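Local structure of ketol-acid reductoisomerase (uncultured archaeon GZfos26G2, 4XDY) at the interface of chains A and B. The protein catalyses the magnesium-dependent methyl migration and NADH-preferring reduction that turn (S)-2-acetolactate into (R)-2,3-dihydroxy-isovalerate in branched-chain amino acid biosynthesis. Residues are numbered along the deposited sequence; one frame, centred on the assembly and turned at random. Chains: chain A/B, Ketol-acid reductoisomerase.

Contact 1: the interface of chains A and B. Residues chain A 206, 210, 270-271, 275; chain B 206, 210, 270-271, 275, 279.
In the C-terminal knotted domains, the two-fold core of the dimer brings A:Ile271 against B:Ile271, at the link between helix 257-270 and helix 273-287 of each chain. The evidence for a tip-to-tip meeting is the separation of 3.6 Å between A:Ile271 CD1 and B:Ile271 CD1, with the two side chains meeting obliquely. With CG1 anti to the carbonyl carbon (A:Ile271 chi1 -53°) and the chain turned again at chi2, the delta methyl reaches its twin, while CG2 turns to the helix 205-220 backbone of the partner, A:Ile271 CG2 lying 4.0 Å from B:Leu210 N.

Beside this pair, the valines straddle the helix ends. B:Val275 CG2 comes to 3.7 Å from A:Ile270 O, the carbonyl that closes helix 257-270, and its other branch, CG1, touches A:Ile270 CG2. The two valines also meet each other, A:Val275 CG2 lying 4.0 Å from B:Val275 CG2, their side chains roughly perpendicular.

A second layer is formed by leucine on glycine. A:Leu210 CD2 rests 3.8 Å from B:Gly206 C, and the exchanged pair does the same, so each leucine tip lies on backbone that carries no side chain. Within this patch the contacts are carbon against carbon or carbon against backbone nitrogen and oxygen, with no polar pair close enough to bond. At its margin B:Met279 reaches across at about a right angle to A:Leu210. Its chain is extended beyond CG (chi2 -180°, chi3 180°), which carries the terminal methyl CE to 3.7 Å from A:Leu210 CD1.

Contact 2: the interface of chains A and B. Residues chain A 135, 198-199, 202-203; chain B 211, 231-232, 235-236.
B:Glu231 OE2, one oxygen of the side-chain carboxylate, is bonded to water 1 at 2.7 Å and is packed by A:Gly198 and A:Leu203 of the partner chain. Water 1 continues to the carboxylate oxygen A:Glu199 OE1 at 3.2 Å, with an angle of about 143° at the water, so it joins two acidic groups whose oxygens do not touch. The glutamate gets there by a bend at chi2 (68°), which folds its head over helix 188-203, where B:Glu231 CG lies 3.7 Å from A:Gly198 CA.

The other oxygen turns towards A:Lys135. The side-chain amine nitrogen A:Lys135 NZ lies 3.8 Å from B:Glu231 OE1, a loose salt bridge, and the lysine's CD methylene runs alongside the same oxygen.

One turn on along helix 225-254, B:Glu235 has CG anti to its backbone N (chi1 -168°) and an extended chain, which lays the carboxylate beside the A:Lys135 backbone and over a methyl of A:Leu203, whose CD1 is 3.5 Å from B:Glu235 CD. An alanine here would probably open a gap beside that leucine methyl and the lysine carbonyl, and leave the second magnesium without one of its expected carboxylate ligands. A:Glu199 is a ligand of the first magnesium; B:Glu231 and B:Glu235 are the expected ligands of the second, so this is the wall of an active site completed by both subunits.

Next to these carboxylates, A:Leu203 wedges between B:Glu231 and B:Met236, its CD2 lying 3.7 Å from B:Met236 CA. A:Val202 then meets the methionine tip at about a right angle, A:Val202 CG1 touching B:Met236 CE at 3.6 Å.

Contact 1: the interface of chains A and B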
loop_
_atom_site.group_PDB
_atom_site.type_symbol
_atom_site.label_atom_id
_atom_site.label_comp_id
_atom_site.label_asym_id
_atom_site.label_seq_id
_atom_site.Cartn_x
_atom_site.Cartn_y
_atom_site.Cartn_z
ATOM N N GLY A 206 9.850 -6.005 -5.430
ATOM C CA GLY A 206 9.070 -5.393 -6.498
ATOM C C GLY A 206 8.531 -4.035 -6.187
ATOM O O GLY A 206 8.760 -3.088 -6.950
ATOM N N LEU A 210 9.751 -0.601 -7.890
ATOM C CA LEU A 210 8.745 0.144 -8.642
ATOM C C LEU A 210 8.692 1.630 -8.208
ATOM O O LEU A 210 8.805 2.548 -9.078
ATOM C CB LEU A 210 7.387 -0.490 -8.554
ATOM C CG LEU A 210 6.228 0.224 -9.244
ATOM C CD1 LEU A 210 6.322 0.142 -10.732
ATOM C CD2 LEU A 210 4.925 -0.339 -8.740
ATOM N N ILE A 270 4.707 -0.922 -18.918
ATOM C CA ILE A 270 5.790 -0.727 -17.937
ATOM C C ILE A 270 6.196 -2.069 -17.347
ATOM O O ILE A 270 7.350 -2.381 -17.288
ATOM C CB ILE A 270 5.250 0.252 -16.803
ATOM C CG1 ILE A 270 4.794 1.572 -17.449
ATOM C CG2 ILE A 270 6.349 0.426 -15.762
ATOM C CD1 ILE A 270 5.812 2.238 -18.384
ATOM N N ILE A 271 5.206 -2.795 -16.844
ATOM C CA ILE A 271 5.334 -4.108 -16.179
ATOM C C ILE A 271 4.593 -5.090 -17.093
ATOM O O ILE A 271 3.356 -5.243 -17.003
ATOM C CB ILE A 271 4.678 -4.157 -14.800
ATOM C CG1 ILE A 271 5.148 -3.031 -13.843
ATOM C CG2 ILE A 271 4.780 -5.560 -14.198
ATOM C CD1 ILE A 271 6.602 -2.961 -13.629
ATOM N N VAL A 275 8.734 -8.885 -17.418
ATOM C CA VAL A 275 8.700 -8.942 -15.921
ATOM C C VAL A 275 8.150 -10.284 -15.393
ATOM O O VAL A 275 8.722 -10.910 -14.456
ATOM C CB VAL A 275 7.881 -7.761 -15.297
ATOM C CG1 VAL A 275 7.705 -7.973 -13.770
ATOM C CG2 VAL A 275 8.609 -6.459 -15.553
ATOM N N GLY B 206 1.289 0.477 -12.690
ATOM C CA GLY B 206 2.444 -0.241 -12.164
ATOM C C GLY B 206 2.057 -1.220 -11.031
ATOM O O GLY B 206 2.389 -2.445 -11.102
ATOM N N LEU B 210 2.020 -5.259 -11.289
ATOM C CA LEU B 210 2.981 -5.973 -10.443
ATOM C C LEU B 210 2.248 -7.079 -9.660
ATOM O O LEU B 210 2.727 -8.245 -9.622
ATOM C CB LEU B 210 3.692 -5.008 -9.496
ATOM C CG LEU B 210 4.642 -5.614 -8.515
ATOM C CD1 LEU B 210 5.912 -6.124 -9.195
ATOM C CD2 LEU B 210 5.060 -4.559 -7.497
ATOM N N ILE B 270 13.759 -8.212 -11.082
ATOM C CA ILE B 270 12.401 -8.215 -11.537
ATOM C C ILE B 270 12.017 -6.902 -12.201
ATOM O O ILE B 270 11.425 -6.879 -13.310
ATOM C CB ILE B 270 11.425 -8.516 -10.328
ATOM C CG1 ILE B 270 11.816 -9.835 -9.612
ATOM C CG2 ILE B 270 9.987 -8.530 -10.731
ATOM C CD1 ILE B 270 11.917 -11.055 -10.550
ATOM N N ILE B 271 12.339 -5.818 -11.544
ATOM C CA ILE B 271 12.015 -4.451 -11.977
ATOM C C ILE B 271 13.369 -3.796 -12.181
ATOM O O ILE B 271 13.967 -3.296 -11.250
ATOM C CB ILE B 271 11.256 -3.646 -10.894
ATOM C CG1 ILE B 271 9.960 -4.344 -10.433
ATOM C CG2 ILE B 271 10.947 -2.195 -11.313
ATOM C CD1 ILE B 271 9.022 -4.659 -11.506
ATOM N N VAL B 275 12.401 -1.655 -17.244
ATOM C CA VAL B 275 11.241 -0.935 -16.697
ATOM C C VAL B 275 11.460 0.561 -16.631
ATOM O O VAL B 275 10.537 1.354 -16.982
ATOM C CB VAL B 275 10.830 -1.448 -15.270
ATOM C CG1 VAL B 275 9.741 -0.592 -14.714
ATOM C CG2 VAL B 275 10.443 -2.897 -15.415
ATOM N N MET B 279 9.346 3.483 -18.436
ATOM C CA MET B 279 8.788 4.624 -17.682
ATOM C C MET B 279 9.155 5.935 -18.394
ATOM O O MET B 279 8.304 6.822 -18.539
ATOM C CB MET B 279 9.305 4.599 -16.263
ATOM C CG MET B 279 8.562 3.605 -15.380
ATOM S SD MET B 279 9.275 3.675 -13.711
ATOM C CE MET B 279 8.277 2.466 -12.833
#

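Contact 2: the interface of chains A and B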
loop_
_atom_site.group_PDB
_atom_site.type_symbol
_atom_site.label_atom_id
_atom_site.label_comp_id
_atom_site.label_asym_id
_atom_site.label_seq_id
_atom_site.Cartn_x
_atom_site.Cartn_y
_atom_site.Cartn_z
ATOM N N LYS A 135 1.118 -14.007 7.101
ATOM C CA LYS A 135 1.358 -13.302 5.851
ATOM C C LYS A 135 1.276 -11.800 6.177
ATOM O O LYS A 135 0.325 -11.061 5.803
ATOM C CB LYS A 135 0.321 -13.751 4.779
ATOM C CG LYS A 135 0.325 -15.233 4.483
ATOM C CD LYS A 135 1.601 -15.746 3.833
ATOM C CE LYS A 135 2.672 -16.328 4.760
ATOM N NZ LYS A 135 3.991 -16.789 4.123
ATOM N N GLY A 198 7.193 -14.018 -2.878
ATOM C CA GLY A 198 6.355 -12.836 -2.642
ATOM C C GLY A 198 7.196 -11.661 -2.147
ATOM O O GLY A 198 7.065 -10.558 -2.621
ATOM N N GLU A 199 8.068 -11.894 -1.168
ATOM C CA GLU A 199 8.814 -10.792 -0.612
ATOM C C GLU A 199 9.816 -10.272 -1.688
ATOM O O GLU A 199 10.039 -9.050 -1.752
ATOM C CB GLU A 199 9.493 -11.168 0.718
ATOM C CG GLU A 199 10.535 -12.220 0.639
ATOM C CD GLU A 199 10.753 -13.029 1.927
ATOM O OE1 GLU A 199 9.850 -13.066 2.827
ATOM O OE2 GLU A 199 11.877 -13.586 2.070
ATOM N N VAL A 202 7.365 -9.090 -5.251
ATOM C CA VAL A 202 6.125 -8.305 -5.175
ATOM C C VAL A 202 6.154 -7.329 -4.020
ATOM O O VAL A 202 6.113 -6.094 -4.187
ATOM C CB VAL A 202 4.854 -9.215 -5.074
ATOM C CG1 VAL A 202 3.588 -8.358 -4.999
ATOM C CG2 VAL A 202 4.822 -10.160 -6.290
ATOM N N LEU A 203 6.158 -7.873 -2.804
ATOM C CA LEU A 203 5.946 -7.055 -1.636
ATOM C C LEU A 203 7.101 -6.120 -1.267
ATOM O O LEU A 203 6.841 -4.991 -0.809
ATOM C CB LEU A 203 5.657 -7.934 -0.421
ATOM C CG LEU A 203 4.440 -8.878 -0.418
ATOM C CD1 LEU A 203 4.456 -9.775 0.817
ATOM C CD2 LEU A 203 3.172 -8.052 -0.459
ATOM N N MET B 211 1.174 -6.725 -8.977
ATOM C CA MET B 211 0.469 -7.705 -8.155
ATOM C C MET B 211 -0.134 -8.816 -9.014
ATOM O O MET B 211 -0.070 -9.996 -8.612
ATOM C CB MET B 211 -0.608 -7.059 -7.319
ATOM C CG MET B 211 -0.085 -6.215 -6.202
ATOM S SD MET B 211 -1.367 -5.517 -5.154
ATOM C CE MET B 211 -2.402 -4.713 -6.330
ATOM N N GLU B 231 -0.502 -13.419 -0.275
ATOM C CA GLU B 231 0.897 -13.048 -0.438
ATOM C C GLU B 231 1.055 -11.785 -1.272
ATOM O O GLU B 231 1.900 -10.931 -0.917
ATOM C CB GLU B 231 1.673 -14.214 -1.039
ATOM C CG GLU B 231 3.164 -14.005 -1.230
ATOM C CD GLU B 231 3.927 -13.902 0.088
ATOM O OE1 GLU B 231 3.623 -14.747 0.995
ATOM O OE2 GLU B 231 4.928 -13.125 0.174
ATOM N N CYS B 232 0.323 -11.673 -2.400
ATOM C CA CYS B 232 0.579 -10.671 -3.407
ATOM C C CYS B 232 -0.272 -9.436 -3.227
ATOM O O CYS B 232 0.077 -8.380 -3.778
ATOM C CB CYS B 232 0.432 -11.241 -4.864
ATOM S SG CYS B 232 1.603 -12.495 -5.229
ATOM N N GLU B 235 -1.240 -8.672 1.735
ATOM C CA GLU B 235 -0.091 -8.246 2.506
ATOM C C GLU B 235 0.514 -6.930 1.949
ATOM O O GLU B 235 1.202 -6.243 2.720
ATOM C CB GLU B 235 0.980 -9.346 2.549
ATOM C CG GLU B 235 2.050 -9.037 3.580
ATOM C CD GLU B 235 2.974 -10.188 3.914
ATOM O OE1 GLU B 235 2.747 -11.323 3.449
ATOM O OE2 GLU B 235 3.984 -9.902 4.633
ATOM N N MET B 236 0.226 -6.556 0.705
ATOM C CA MET B 236 0.790 -5.345 0.143
ATOM C C MET B 236 0.464 -4.115 1.002
ATOM O O MET B 236 1.312 -3.214 1.209
ATOM C CB MET B 236 0.403 -5.168 -1.289
ATOM C CG MET B 236 1.014 -3.905 -1.983
ATOM S SD MET B 236 2.745 -4.151 -2.285
ATOM C CE MET B 236 2.706 -5.073 -3.774
HETATM O O HOH W 1 6.761 -12.880 2.190
#

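The C-alpha centres of contact 1 and contact 2 lie about 14 Å apart in one continuous, two-fold symmetric interface. Helix 205-220 enters both, though only marginally in contact 2, and helix 188-203 of contact 2 precedes it directly in the sequence, which ties the two contacts together in the chain and may couple them. Contact 2 is centred about 12 Å from A:His112, the predicted active-site residue, whereas contact 1 is about 22 Å from B:His112. This division suggests that contact 1 chiefly holds the homodimer together, while contact 2 and its twin each let one subunit supply acidic residues to the other's magnesium site.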